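Local coordinates for protein putative c-1-tetrahydrofolate synthase, cytoplasmic (Leishmania major, PDB 4A26) that probably oxidises methylenetetrahydrofolate with NADP+ and hydrolyses the resulting methenyl form, interconverting one-carbon-loaded folates as a homodimer, at residues A[133-138]-A[143-148]; A[151-156]-A[179-184]; A[159-164]-A[211-216]; A[166-171]-A[183-188]. All blocks are in the same frame, centred on the assembly; numbering follows the deposited sequence.

Interaction 1 of 4, residues A[133-138]-A[143-148]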
loop_
_atom_site.group_PDB
_atom_site.type_symbol
_atom_site.label_atom_id
_atom_site.label_comp_id
_atom_site.label_asym_id
_atom_site.label_seq_id
_atom_site.Cartn_x
_atom_site.Cartn_y
_atom_site.Cartn_z
ATOM N N GLY A 133 -2.762 3.043 -4.004
ATOM C CA GLY A 133 -2.145 4.030 -3.127
ATOM C C GLY A 133 -3.064 4.408 -1.988
ATOM O O GLY A 133 -2.722 4.235 -0.822
ATOM N N LEU A 134 -4.247 4.904 -2.338
ATOM C CA LEU A 134 -5.258 5.300 -1.352
ATOM C C LEU A 134 -5.620 4.165 -0.383
ATOM O O LEU A 134 -5.913 4.408 0.786
ATOM C CB LEU A 134 -6.512 5.811 -2.066
ATOM C CG LEU A 134 -6.346 7.137 -2.810
ATOM C CD1 LEU A 134 -7.507 7.379 -3.759
ATOM C CD2 LEU A 134 -6.202 8.287 -1.829
ATOM N N LEU A 135 -5.591 2.930 -0.874
ATOM C CA LEU A 135 -5.837 1.757 -0.036
ATOM C C LEU A 135 -4.759 1.607 1.040
ATOM O O LEU A 135 -5.061 1.230 2.167
ATOM C CB LEU A 135 -5.924 0.494 -0.910
ATOM C CG LEU A 135 -6.258 -0.872 -0.288
ATOM C CD1 LEU A 135 -5.018 -1.547 0.275
ATOM C CD2 LEU A 135 -7.348 -0.767 0.779
ATOM N N HIS A 136 -3.508 1.912 0.691
ATOM C CA HIS A 136 -2.387 1.831 1.638
ATOM C C HIS A 136 -2.155 3.137 2.406
ATOM O O HIS A 136 -1.452 3.143 3.412
ATOM C CB HIS A 136 -1.095 1.441 0.913
ATOM C CG HIS A 136 -1.048 0.007 0.492
ATOM N ND1 HIS A 136 -1.352 -0.404 -0.788
ATOM C CD2 HIS A 136 -0.729 -1.116 1.180
ATOM C CE1 HIS A 136 -1.225 -1.717 -0.869
ATOM N NE2 HIS A 136 -0.849 -2.174 0.311
ATOM N N TYR A 137 -2.744 4.229 1.930
ATOM C CA TYR A 137 -2.530 5.559 2.510
ATOM C C TYR A 137 -3.241 5.680 3.863
ATOM O O TYR A 137 -4.462 5.842 3.918
ATOM C CB TYR A 137 -3.037 6.639 1.540
ATOM C CG TYR A 137 -2.186 7.887 1.463
ATOM C CD1 TYR A 137 -0.985 7.888 0.760
ATOM C CD2 TYR A 137 -2.592 9.076 2.064
ATOM C CE1 TYR A 137 -0.203 9.032 0.669
ATOM C CE2 TYR A 137 -1.815 10.228 1.977
ATOM C CZ TYR A 137 -0.623 10.198 1.278
ATOM O OH TYR A 137 0.154 11.333 1.183
ATOM N N LYS A 138 -2.475 5.586 4.947
ATOM C CA LYS A 138 -3.019 5.728 6.300
ATOM C C LYS A 138 -3.564 7.140 6.478
ATOM O O LYS A 138 -2.799 8.101 6.489
ATOM C CB LYS A 138 -1.937 5.434 7.349
ATOM C CG LYS A 138 -2.392 5.518 8.819
ATOM C CD LYS A 138 -1.973 6.825 9.487
ATOM C CE LYS A 138 -2.246 6.812 10.991
ATOM N NZ LYS A 138 -1.338 5.907 11.745
ATOM N N PRO A 143 -12.006 5.048 -3.187
ATOM C CA PRO A 143 -13.374 4.845 -3.668
ATOM C C PRO A 143 -13.713 3.365 -3.832
ATOM O O PRO A 143 -14.854 2.971 -3.609
ATOM C CB PRO A 143 -13.377 5.547 -5.032
ATOM C CG PRO A 143 -11.955 5.565 -5.456
ATOM C CD PRO A 143 -11.163 5.711 -4.197
ATOM N N PHE A 144 -12.716 2.566 -4.215
ATOM C CA PHE A 144 -12.872 1.129 -4.378
ATOM C C PHE A 144 -11.752 0.363 -3.686
ATOM O O PHE A 144 -10.583 0.741 -3.778
ATOM C CB PHE A 144 -12.854 0.761 -5.860
ATOM C CG PHE A 144 -13.798 1.565 -6.698
ATOM C CD1 PHE A 144 -15.148 1.256 -6.736
ATOM C CD2 PHE A 144 -13.336 2.633 -7.450
ATOM C CE1 PHE A 144 -16.020 2.001 -7.511
ATOM C CE2 PHE A 144 -14.197 3.373 -8.229
ATOM C CZ PHE A 144 -15.541 3.060 -8.261
ATOM N N THR A 145 -12.120 -0.715 -2.998
ATOM C CA THR A 145 -11.158 -1.693 -2.491
ATOM C C THR A 145 -11.240 -2.923 -3.388
ATOM O O THR A 145 -12.302 -3.189 -3.954
ATOM C CB THR A 145 -11.462 -2.097 -1.029
ATOM O OG1 THR A 145 -12.882 -2.131 -0.817
ATOM C CG2 THR A 145 -10.847 -1.101 -0.068
ATOM N N PRO A 146 -10.123 -3.665 -3.541
ATOM C CA PRO A 146 -10.155 -4.884 -4.346
ATOM C C PRO A 146 -11.199 -5.865 -3.829
ATOM O O PRO A 146 -11.238 -6.150 -2.636
ATOM C CB PRO A 146 -8.741 -5.450 -4.187
ATOM C CG PRO A 146 -7.910 -4.288 -3.900
ATOM C CD PRO A 146 -8.758 -3.370 -3.074
ATOM N N CYS A 147 -12.028 -6.370 -4.737
ATOM C CA CYS A 147 -13.217 -7.137 -4.379
ATOM C C CYS A 147 -12.938 -8.297 -3.435
ATOM O O CYS A 147 -13.404 -8.285 -2.295
ATOM C CB CYS A 147 -13.905 -7.648 -5.638
ATOM S SG CYS A 147 -14.476 -6.319 -6.698
ATOM N N THR A 148 -12.179 -9.288 -3.900
ATOM C CA THR A 148 -11.890 -10.468 -3.084
ATOM C C THR A 148 -11.326 -10.059 -1.726
ATOM O O THR A 148 -11.739 -10.583 -0.692
ATOM C CB THR A 148 -10.921 -11.435 -3.786
ATOM O OG1 THR A 148 -11.507 -11.887 -5.010
ATOM C CG2 THR A 148 -10.625 -12.641 -2.907
#
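Leu135 and Thr145 meet methyl against methyl, with CD2 of Leu135 3.6 Å from CG2 of Thr145 and the two side chains crossing at about a right angle. A second, looser apolar touch is made by the preceding residue of the helix: CD1 of Leu134 comes to 4.0 Å from CD of Pro143, meeting the proline ring at its nitrogen-bonded corner. No hydrogen bond joins the two segments; the contact is apolar throughout. Leu135 carries CG anti to its backbone N (chi1 -176°), on the side facing Thr145, and the neighbouring leucines address different residues of 143-148. In Thr145 the hydroxyl sits between backbone N and carbonyl carbon (chi1 36°), which leaves CG2 as the branch presented to the leucine.

The two methyls of Leu135 do separate work. While CD2 faces Thr145, CD1 lies 3.9 Å above the plane of the His136 ring, over its centre. That imidazole is further held by a hydrogen bond from ND1 to Val132 O and stacks on His136 of the second subunit. On the opposing segment, the carbonyl O of Thr145 is bonded to Asn288 ND2 of helix 279-297, and Pro146 stands at the N-cap of the next helix. In this example the C-terminal turn of helix 129-136, at the dimer interface, folds back through a short connection onto the extended lead-in to helix 147-159, within the Rossmann-type NAD(P)-binding domain.

Interaction 2 of 4, residues A[151-156]-A[179-184]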
loop_
_atom_site.group_PDB
_atom_site.type_symbol
_atom_site.label_atom_id
_atom_site.label_comp_id
_atom_site.label_asym_id
_atom_site.label_seq_id
_atom_site.Cartn_x
_atom_site.Cartn_y
_atom_site.Cartn_z
ATOM N N GLY A 151 -14.106 -8.563 0.458
ATOM C CA GLY A 151 -15.039 -9.629 0.831
ATOM C C GLY A 151 -14.510 -10.579 1.889
ATOM O O GLY A 151 -15.289 -11.245 2.569
ATOM N N VAL A 152 -13.191 -10.660 2.023
ATOM C CA VAL A 152 -12.584 -11.414 3.117
ATOM C C VAL A 152 -12.811 -10.697 4.450
ATOM O O VAL A 152 -13.168 -11.324 5.442
ATOM C CB VAL A 152 -11.070 -11.624 2.896
ATOM C CG1 VAL A 152 -10.410 -12.154 4.163
ATOM C CG2 VAL A 152 -10.836 -12.570 1.717
ATOM N N ILE A 153 -12.604 -9.382 4.468
ATOM C CA ILE A 153 -12.837 -8.589 5.679
ATOM C C ILE A 153 -14.319 -8.607 6.072
ATOM O O ILE A 153 -14.642 -8.719 7.257
ATOM C CB ILE A 153 -12.325 -7.131 5.529
ATOM C CG1 ILE A 153 -10.829 -7.053 5.826
ATOM C CG2 ILE A 153 -13.015 -6.205 6.497
ATOM C CD1 ILE A 153 -9.971 -7.893 4.942
ATOM N N VAL A 154 -15.208 -8.517 5.084
ATOM C CA VAL A 154 -16.655 -8.534 5.339
ATOM C C VAL A 154 -17.121 -9.891 5.881
ATOM O O VAL A 154 -17.983 -9.953 6.753
ATOM C CB VAL A 154 -17.465 -8.148 4.078
ATOM C CG1 VAL A 154 -18.953 -8.384 4.297
ATOM C CG2 VAL A 154 -17.206 -6.689 3.708
ATOM N N LEU A 155 -16.544 -10.971 5.368
ATOM C CA LEU A 155 -16.727 -12.302 5.954
ATOM C C LEU A 155 -16.498 -12.294 7.464
ATOM O O LEU A 155 -17.281 -12.874 8.213
ATOM C CB LEU A 155 -15.778 -13.316 5.299
ATOM C CG LEU A 155 -16.360 -14.287 4.267
ATOM C CD1 LEU A 155 -17.532 -13.690 3.504
ATOM C CD2 LEU A 155 -15.258 -14.727 3.306
ATOM N N LEU A 156 -15.426 -11.637 7.900
ATOM C CA LEU A 156 -15.088 -11.556 9.323
ATOM C C LEU A 156 -16.088 -10.694 10.088
ATOM O O LEU A 156 -16.712 -11.162 11.035
ATOM C CB LEU A 156 -13.672 -11.000 9.508
ATOM C CG LEU A 156 -12.527 -11.840 8.930
ATOM C CD1 LEU A 156 -11.249 -11.030 8.895
ATOM C CD2 LEU A 156 -12.328 -13.115 9.731
ATOM N N ALA A 179 -1.629 -8.807 -0.690
ATOM C CA ALA A 179 -1.180 -7.457 -0.334
ATOM C C ALA A 179 -2.325 -6.549 0.121
ATOM O O ALA A 179 -2.235 -5.936 1.184
ATOM C CB ALA A 179 -0.417 -6.818 -1.490
ATOM N N PRO A 180 -3.399 -6.447 -0.683
ATOM C CA PRO A 180 -4.498 -5.593 -0.253
ATOM C C PRO A 180 -5.141 -6.021 1.068
ATOM O O PRO A 180 -5.367 -5.169 1.929
ATOM C CB PRO A 180 -5.509 -5.685 -1.403
ATOM C CG PRO A 180 -5.020 -6.742 -2.317
ATOM C CD PRO A 180 -3.581 -6.947 -2.056
ATOM N N VAL A 181 -5.419 -7.316 1.235
ATOM C CA VAL A 181 -6.085 -7.797 2.450
ATOM C C VAL A 181 -5.228 -7.597 3.699
ATOM O O VAL A 181 -5.763 -7.383 4.783
ATOM C CB VAL A 181 -6.509 -9.291 2.367
ATOM C CG1 VAL A 181 -5.309 -10.213 2.441
ATOM C CG2 VAL A 181 -7.474 -9.618 3.493
ATOM N N ALA A 182 -3.907 -7.663 3.546
ATOM C CA ALA A 182 -3.000 -7.404 4.659
ATOM C C ALA A 182 -3.150 -5.971 5.163
ATOM O O ALA A 182 -3.100 -5.731 6.368
ATOM C CB ALA A 182 -1.564 -7.676 4.258
ATOM N N ALA A 183 -3.349 -5.028 4.246
ATOM C CA ALA A 183 -3.503 -3.620 4.614
ATOM C C ALA A 183 -4.892 -3.330 5.169
ATOM O O ALA A 183 -5.047 -2.459 6.017
ATOM C CB ALA A 183 -3.222 -2.728 3.427
ATOM N N LEU A 184 -5.904 -4.046 4.682
ATOM C CA LEU A 184 -7.267 -3.870 5.177
ATOM C C LEU A 184 -7.365 -4.332 6.631
ATOM O O LEU A 184 -8.015 -3.680 7.447
ATOM C CB LEU A 184 -8.274 -4.621 4.298
ATOM C CG LEU A 184 -8.446 -4.100 2.860
ATOM C CD1 LEU A 184 -9.229 -5.097 2.002
ATOM C CD2 LEU A 184 -9.122 -2.733 2.838
#
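CD1 of Ile153 reaches between Val181 and Leu184, which lie one turn apart on the facing helix. It stands 3.4 Å from CG2 of Val181 and 3.7 Å from CB of Leu184, the isoleucine crossing both side chains at a slant. The isoleucine also uses the body of its chain, since CG1 runs 3.8 Å from the same CB of Leu184. Beside it, CG1 of Val152 adds a second apolar touch, 3.9 Å from CG2 of Val181. That valine methyl is thus the shared partner of two consecutive residues; CG2 lies anti to the backbone N of Val181, which directs it toward helix 147-159.

Behind this first shell are the two helices. Their axes approach to 10.2 Å over these segments and cross at -40°, with the chains running in broadly the same direction. All four touching residues are buried and nothing polar passes between them, so the fit rests on branched aliphatic shape. Main-chain bonds such as Leu155 N to Gly151 O and Leu184 N to Pro180 O keep the turns that carry these side chains in helical form.

Farther out, Val154 and Leu155 lean on helix 279-297, Leu184 rests on Leu135 of helix 129-136, and Ala182 packs on Val192 and Ile194 of strand 191-195. The pair therefore stands as two adjacent helices packed on one face of the parallel sheet, with helices 129-136 and 279-297 against their other sides.

Interaction 3 of 4, residues A[159-164]-A[211-216]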
loop_
_atom_site.group_PDB
_atom_site.type_symbol
_atom_site.label_atom_id
_atom_site.label_comp_id
_atom_site.label_asym_id
_atom_site.label_seq_id
_atom_site.Cartn_x
_atom_site.Cartn_y
_atom_site.Cartn_z
ATOM N N CYS A 159 -19.388 -12.268 10.605
ATOM C CA CYS A 159 -19.382 -13.392 11.542
ATOM C C CYS A 159 -19.095 -12.937 12.974
ATOM O O CYS A 159 -19.036 -13.757 13.889
ATOM C CB CYS A 159 -18.358 -14.442 11.112
ATOM S SG CYS A 159 -18.870 -15.390 9.676
ATOM N N GLY A 160 -18.926 -11.630 13.160
ATOM C CA GLY A 160 -18.653 -11.063 14.474
ATOM C C GLY A 160 -17.216 -11.267 14.908
ATOM O O GLY A 160 -16.886 -11.098 16.086
ATOM N N ILE A 161 -16.358 -11.622 13.954
ATOM C CA ILE A 161 -14.967 -11.916 14.249
ATOM C C ILE A 161 -14.197 -10.611 14.429
ATOM O O ILE A 161 -14.078 -9.812 13.494
ATOM C CB ILE A 161 -14.327 -12.783 13.148
ATOM C CG1 ILE A 161 -15.051 -14.132 13.066
ATOM C CG2 ILE A 161 -12.846 -12.992 13.424
ATOM C CD1 ILE A 161 -14.571 -15.031 11.952
ATOM N N GLU A 162 -13.702 -10.403 15.651
ATOM C CA GLU A 162 -12.933 -9.213 16.003
ATOM C C GLU A 162 -11.616 -9.195 15.237
ATOM O O GLU A 162 -10.941 -10.221 15.127
ATOM C CB GLU A 162 -12.648 -9.175 17.514
ATOM C CG GLU A 162 -13.854 -8.804 18.388
ATOM C CD GLU A 162 -13.632 -9.064 19.886
ATOM O OE1 GLU A 162 -12.533 -9.521 20.278
ATOM O OE2 GLU A 162 -14.570 -8.819 20.676
ATOM N N MET A 163 -11.268 -8.022 14.710
ATOM C CA MET A 163 -9.973 -7.783 14.075
ATOM C C MET A 163 -9.090 -6.865 14.930
ATOM O O MET A 163 -7.934 -7.176 15.168
ATOM C CB MET A 163 -10.179 -7.175 12.691
ATOM C CG MET A 163 -10.540 -8.197 11.640
ATOM S SD MET A 163 -11.200 -7.452 10.142
ATOM C CE MET A 163 -12.834 -6.981 10.719
ATOM N N ALA A 164 -9.633 -5.739 15.388
ATOM C CA ALA A 164 -8.865 -4.788 16.201
ATOM C C ALA A 164 -8.237 -5.452 17.428
ATOM O O ALA A 164 -8.924 -6.133 18.188
ATOM C CB ALA A 164 -9.746 -3.636 16.633
ATOM N N ALA A 211 -1.515 -16.637 15.666
ATOM C CA ALA A 211 -2.412 -15.907 14.766
ATOM C C ALA A 211 -3.874 -16.130 15.123
ATOM O O ALA A 211 -4.396 -17.238 14.975
ATOM C CB ALA A 211 -2.172 -16.318 13.321
ATOM N N ASP A 212 -4.529 -15.066 15.581
ATOM C CA ASP A 212 -5.960 -15.088 15.857
ATOM C C ASP A 212 -6.761 -15.154 14.560
ATOM O O ASP A 212 -7.874 -15.685 14.524
ATOM C CB ASP A 212 -6.353 -13.853 16.662
ATOM C CG ASP A 212 -5.752 -13.859 18.054
ATOM O OD1 ASP A 212 -6.100 -14.766 18.839
ATOM O OD2 ASP A 212 -4.929 -12.970 18.362
ATOM N N ILE A 213 -6.184 -14.605 13.499
ATOM C CA ILE A 213 -6.781 -14.634 12.173
ATOM C C ILE A 213 -5.742 -15.194 11.195
ATOM O O ILE A 213 -4.539 -14.986 11.374
ATOM C CB ILE A 213 -7.247 -13.215 11.760
ATOM C CG1 ILE A 213 -8.325 -12.723 12.746
ATOM C CG2 ILE A 213 -7.758 -13.202 10.323
ATOM C CD1 ILE A 213 -8.879 -11.350 12.453
ATOM N N VAL A 214 -6.201 -15.933 10.189
ATOM C CA VAL A 214 -5.312 -16.492 9.174
ATOM C C VAL A 214 -5.980 -16.424 7.813
ATOM O O VAL A 214 -7.114 -16.890 7.642
ATOM C CB VAL A 214 -4.957 -17.964 9.450
ATOM C CG1 VAL A 214 -4.031 -18.487 8.363
ATOM C CG2 VAL A 214 -4.316 -18.125 10.823
ATOM N N ILE A 215 -5.267 -15.847 6.849
ATOM C CA ILE A 215 -5.760 -15.720 5.487
ATOM C C ILE A 215 -4.852 -16.564 4.604
ATOM O O ILE A 215 -3.676 -16.241 4.425
ATOM C CB ILE A 215 -5.764 -14.246 5.019
ATOM C CG1 ILE A 215 -6.337 -13.326 6.102
ATOM C CG2 ILE A 215 -6.586 -14.088 3.757
ATOM C CD1 ILE A 215 -7.738 -13.683 6.531
ATOM N N ALA A 216 -5.394 -17.665 4.090
ATOM C CA ALA A 216 -4.639 -18.580 3.241
ATOM C C ALA A 216 -4.813 -18.193 1.774
ATOM O O ALA A 216 -5.841 -18.495 1.160
ATOM C CB ALA A 216 -5.091 -20.002 3.475
#
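Ile213 brings its terminal methyl up to the loop 159-164, and every close contact between the two segments passes through that one carbon. The apolar contacts come first. CD1 of Ile213 lies 3.7 Å from CG of Met163, the two side chains meeting at a slant, and a more distant approach of 4.4 Å brings CG2 of Ile161 to the same CD1. The isoleucine is fully stretched beyond its first bond (chi2 -180°), which carries CD1 out from the strand to the loop. Met163 instead bends at its sulfur (chi3 -74°): CG does the touching, and CE ends farther from Ile213, while the residue also packs against Leu156 and Leu185.

A second kind of contact is between methyl and main chain. The carbonyl O of Glu162 stands 3.6 Å from CD1 of Ile213, a van der Waals neighbour and not a bonding partner.

Polar interactions act on each side of the junction rather than across it. Gly160, with positive phi, ends helix 147-159 in a Schellman motif, and this fixes where the loop starts. Ile213 is tied by its backbone to Arg167 and Val169 of the adjoining strand, and Asp212 forms a salt bridge with Lys230.

With neither charge nor hydrogen bond crossing, the chemistry implies a contact without directional grip. The loop is placed over the start of the strand by van der Waals fit, while the Schellman turn and the sheet bonds probably hold the two partners in place.

Interaction 4 of 4, residues A[166-171]-A[183-188]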
loop_
_atom_site.group_PDB
_atom_site.type_symbol
_atom_site.label_atom_id
_atom_site.label_comp_id
_atom_site.label_asym_id
_atom_site.label_seq_id
_atom_site.Cartn_x
_atom_site.Cartn_y
_atom_site.Cartn_z
ATOM N N LYS A 166 -5.985 -7.814 17.443
ATOM C CA LYS A 166 -5.666 -9.215 17.202
ATOM C C LYS A 166 -4.398 -9.358 16.364
ATOM O O LYS A 166 -3.954 -8.402 15.721
ATOM C CB LYS A 166 -6.837 -9.908 16.499
ATOM C CG LYS A 166 -8.184 -9.756 17.216
ATOM C CD LYS A 166 -8.166 -10.378 18.607
ATOM C CE LYS A 166 -9.548 -10.387 19.230
ATOM N NZ LYS A 166 -9.595 -11.223 20.463
ATOM N N ARG A 167 -3.814 -10.553 16.396
ATOM C CA ARG A 167 -2.673 -10.880 15.558
ATOM C C ARG A 167 -3.203 -11.586 14.316
ATOM O O ARG A 167 -4.123 -12.396 14.402
ATOM C CB ARG A 167 -1.685 -11.768 16.315
ATOM C CG ARG A 167 -1.202 -11.151 17.625
ATOM C CD ARG A 167 -0.444 -12.125 18.514
ATOM N NE ARG A 167 0.970 -12.205 18.156
ATOM C CZ ARG A 167 1.947 -12.607 18.975
ATOM N NH1 ARG A 167 1.690 -12.978 20.228
ATOM N NH2 ARG A 167 3.202 -12.635 18.535
ATOM N N ALA A 168 -2.633 -11.261 13.160
ATOM C CA ALA A 168 -3.088 -11.815 11.888
ATOM C C ALA A 168 -1.907 -12.224 11.025
ATOM O O ALA A 168 -0.862 -11.568 11.026
ATOM C CB ALA A 168 -3.948 -10.795 11.146
ATOM N N VAL A 169 -2.083 -13.309 10.280
ATOM C CA VAL A 169 -1.091 -13.741 9.309
ATOM C C VAL A 169 -1.759 -13.899 7.951
ATOM O O VAL A 169 -2.746 -14.609 7.824
ATOM C CB VAL A 169 -0.432 -15.062 9.730
ATOM C CG1 VAL A 169 0.494 -15.572 8.639
ATOM C CG2 VAL A 169 0.326 -14.873 11.040
ATOM N N VAL A 170 -1.228 -13.201 6.952
ATOM C CA VAL A 170 -1.669 -13.352 5.576
ATOM C C VAL A 170 -0.638 -14.200 4.854
ATOM O O VAL A 170 0.496 -13.765 4.653
ATOM C CB VAL A 170 -1.798 -11.990 4.862
ATOM C CG1 VAL A 170 -2.266 -12.186 3.418
ATOM C CG2 VAL A 170 -2.751 -11.070 5.622
ATOM N N LEU A 171 -1.023 -15.423 4.498
ATOM C CA LEU A 171 -0.171 -16.296 3.702
ATOM C C LEU A 171 -0.281 -15.877 2.242
ATOM O O LEU A 171 -1.277 -16.157 1.585
ATOM C CB LEU A 171 -0.576 -17.764 3.863
ATOM C CG LEU A 171 -0.558 -18.326 5.287
ATOM C CD1 LEU A 171 -0.994 -19.772 5.272
ATOM C CD2 LEU A 171 0.809 -18.199 5.924
ATOM N N ALA A 183 -3.349 -5.028 4.246
ATOM C CA ALA A 183 -3.503 -3.620 4.614
ATOM C C ALA A 183 -4.892 -3.330 5.169
ATOM O O ALA A 183 -5.047 -2.459 6.017
ATOM C CB ALA A 183 -3.222 -2.728 3.427
ATOM N N LEU A 184 -5.904 -4.046 4.682
ATOM C CA LEU A 184 -7.267 -3.870 5.177
ATOM C C LEU A 184 -7.365 -4.332 6.631
ATOM O O LEU A 184 -8.015 -3.680 7.447
ATOM C CB LEU A 184 -8.274 -4.621 4.298
ATOM C CG LEU A 184 -8.446 -4.100 2.860
ATOM C CD1 LEU A 184 -9.229 -5.097 2.002
ATOM C CD2 LEU A 184 -9.122 -2.733 2.838
ATOM N N LEU A 185 -6.699 -5.437 6.953
ATOM C CA LEU A 185 -6.632 -5.928 8.328
ATOM C C LEU A 185 -5.871 -4.983 9.267
ATOM O O LEU A 185 -6.260 -4.819 10.424
ATOM C CB LEU A 185 -5.997 -7.325 8.373
ATOM C CG LEU A 185 -6.839 -8.483 7.830
ATOM C CD1 LEU A 185 -6.066 -9.784 7.935
ATOM C CD2 LEU A 185 -8.172 -8.593 8.565
ATOM N N MET A 186 -4.790 -4.374 8.779
ATOM C CA MET A 186 -4.044 -3.384 9.569
ATOM C C MET A 186 -4.874 -2.128 9.756
ATOM O O MET A 186 -4.859 -1.519 10.823
ATOM C CB MET A 186 -2.710 -3.017 8.909
ATOM C CG MET A 186 -1.964 -1.882 9.624
ATOM S SD MET A 186 -0.227 -1.744 9.179
ATOM C CE MET A 186 -0.350 -1.403 7.423
ATOM N N LYS A 187 -5.591 -1.745 8.707
ATOM C CA LYS A 187 -6.525 -0.625 8.758
ATOM C C LYS A 187 -7.621 -0.899 9.797
ATOM O O LYS A 187 -8.149 0.031 10.418
ATOM C CB LYS A 187 -7.129 -0.416 7.370
ATOM C CG LYS A 187 -8.107 0.733 7.233
ATOM C CD LYS A 187 -8.817 0.653 5.877
ATOM C CE LYS A 187 -9.509 1.956 5.534
ATOM N NZ LYS A 187 -10.387 2.452 6.643
ATOM N N GLU A 188 -7.943 -2.178 9.988
ATOM C CA GLU A 188 -8.900 -2.599 11.009
ATOM C C GLU A 188 -8.211 -2.818 12.375
ATOM O O GLU A 188 -8.843 -3.281 13.330
ATOM C CB GLU A 188 -9.634 -3.868 10.551
ATOM C CG GLU A 188 -11.151 -3.729 10.564
ATOM C CD GLU A 188 -11.688 -2.851 9.441
ATOM O OE1 GLU A 188 -11.058 -2.774 8.370
ATOM O OE2 GLU A 188 -12.758 -2.246 9.624
#
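CD1 of Leu185 meets the strand at two places, 4.0 Å from CB of Ala168 and 4.2 Å from CG2 of Val170. Those two strand residues, separated by Val169, present their side chains on one face, and the single leucine methyl touches both. Followed in sequence, the helical segment begins with Ala183 and Leu184, which pack against Leu135 of helix 129-136. Leu185 comes next and points at the sheet. With CG anti to the carbonyl carbon (chi1 -72°) and the chain extended at chi2, CD1 is carried straight out to the strand.

Met186 packs on Val192 of its own chain and on Ile194 of the second subunit. Lys187 donates its backbone N to Ala183 O (2.8 Å), and at Glu188 the helical conformation ends. The charged groups of these last two residues form salt bridges, Lys187 with Glu141 and Glu188 with Lys157.

What results is a strand and its following helix packed through a small apolar seam, part of the beta-alpha-beta crossover 167-171, 178-187, 191-195, characteristic of the Rossmann fold expected to bind NAD(P) here.

How the interactions relate
Helix 178-187 ties three of the contacts together. Interactions 2 and 4 overlap in range at Ala183 and Leu184, but Val181 and Leu184 carry one and Leu185 the other. Their centres lie 8 Å apart on adjoining surfaces of that helix, where CD1 of Ile153 lies 4.1 Å from CD2 of Leu185. Interaction 1 joins from the dimer side, with CD2 of Leu135 3.4 Å from CD2 of Leu184. Interaction 3 meets interaction 4 through the sheet, where Ile215 N lies 3.0 Å from Val169 O, a probable hydrogen bond between neighbouring strands. Interactions 1 and 3 do not touch. All four lie in the NAD(P)-binding domain, where they pack helices and a loop against one another and on the Rossmann-type sheet.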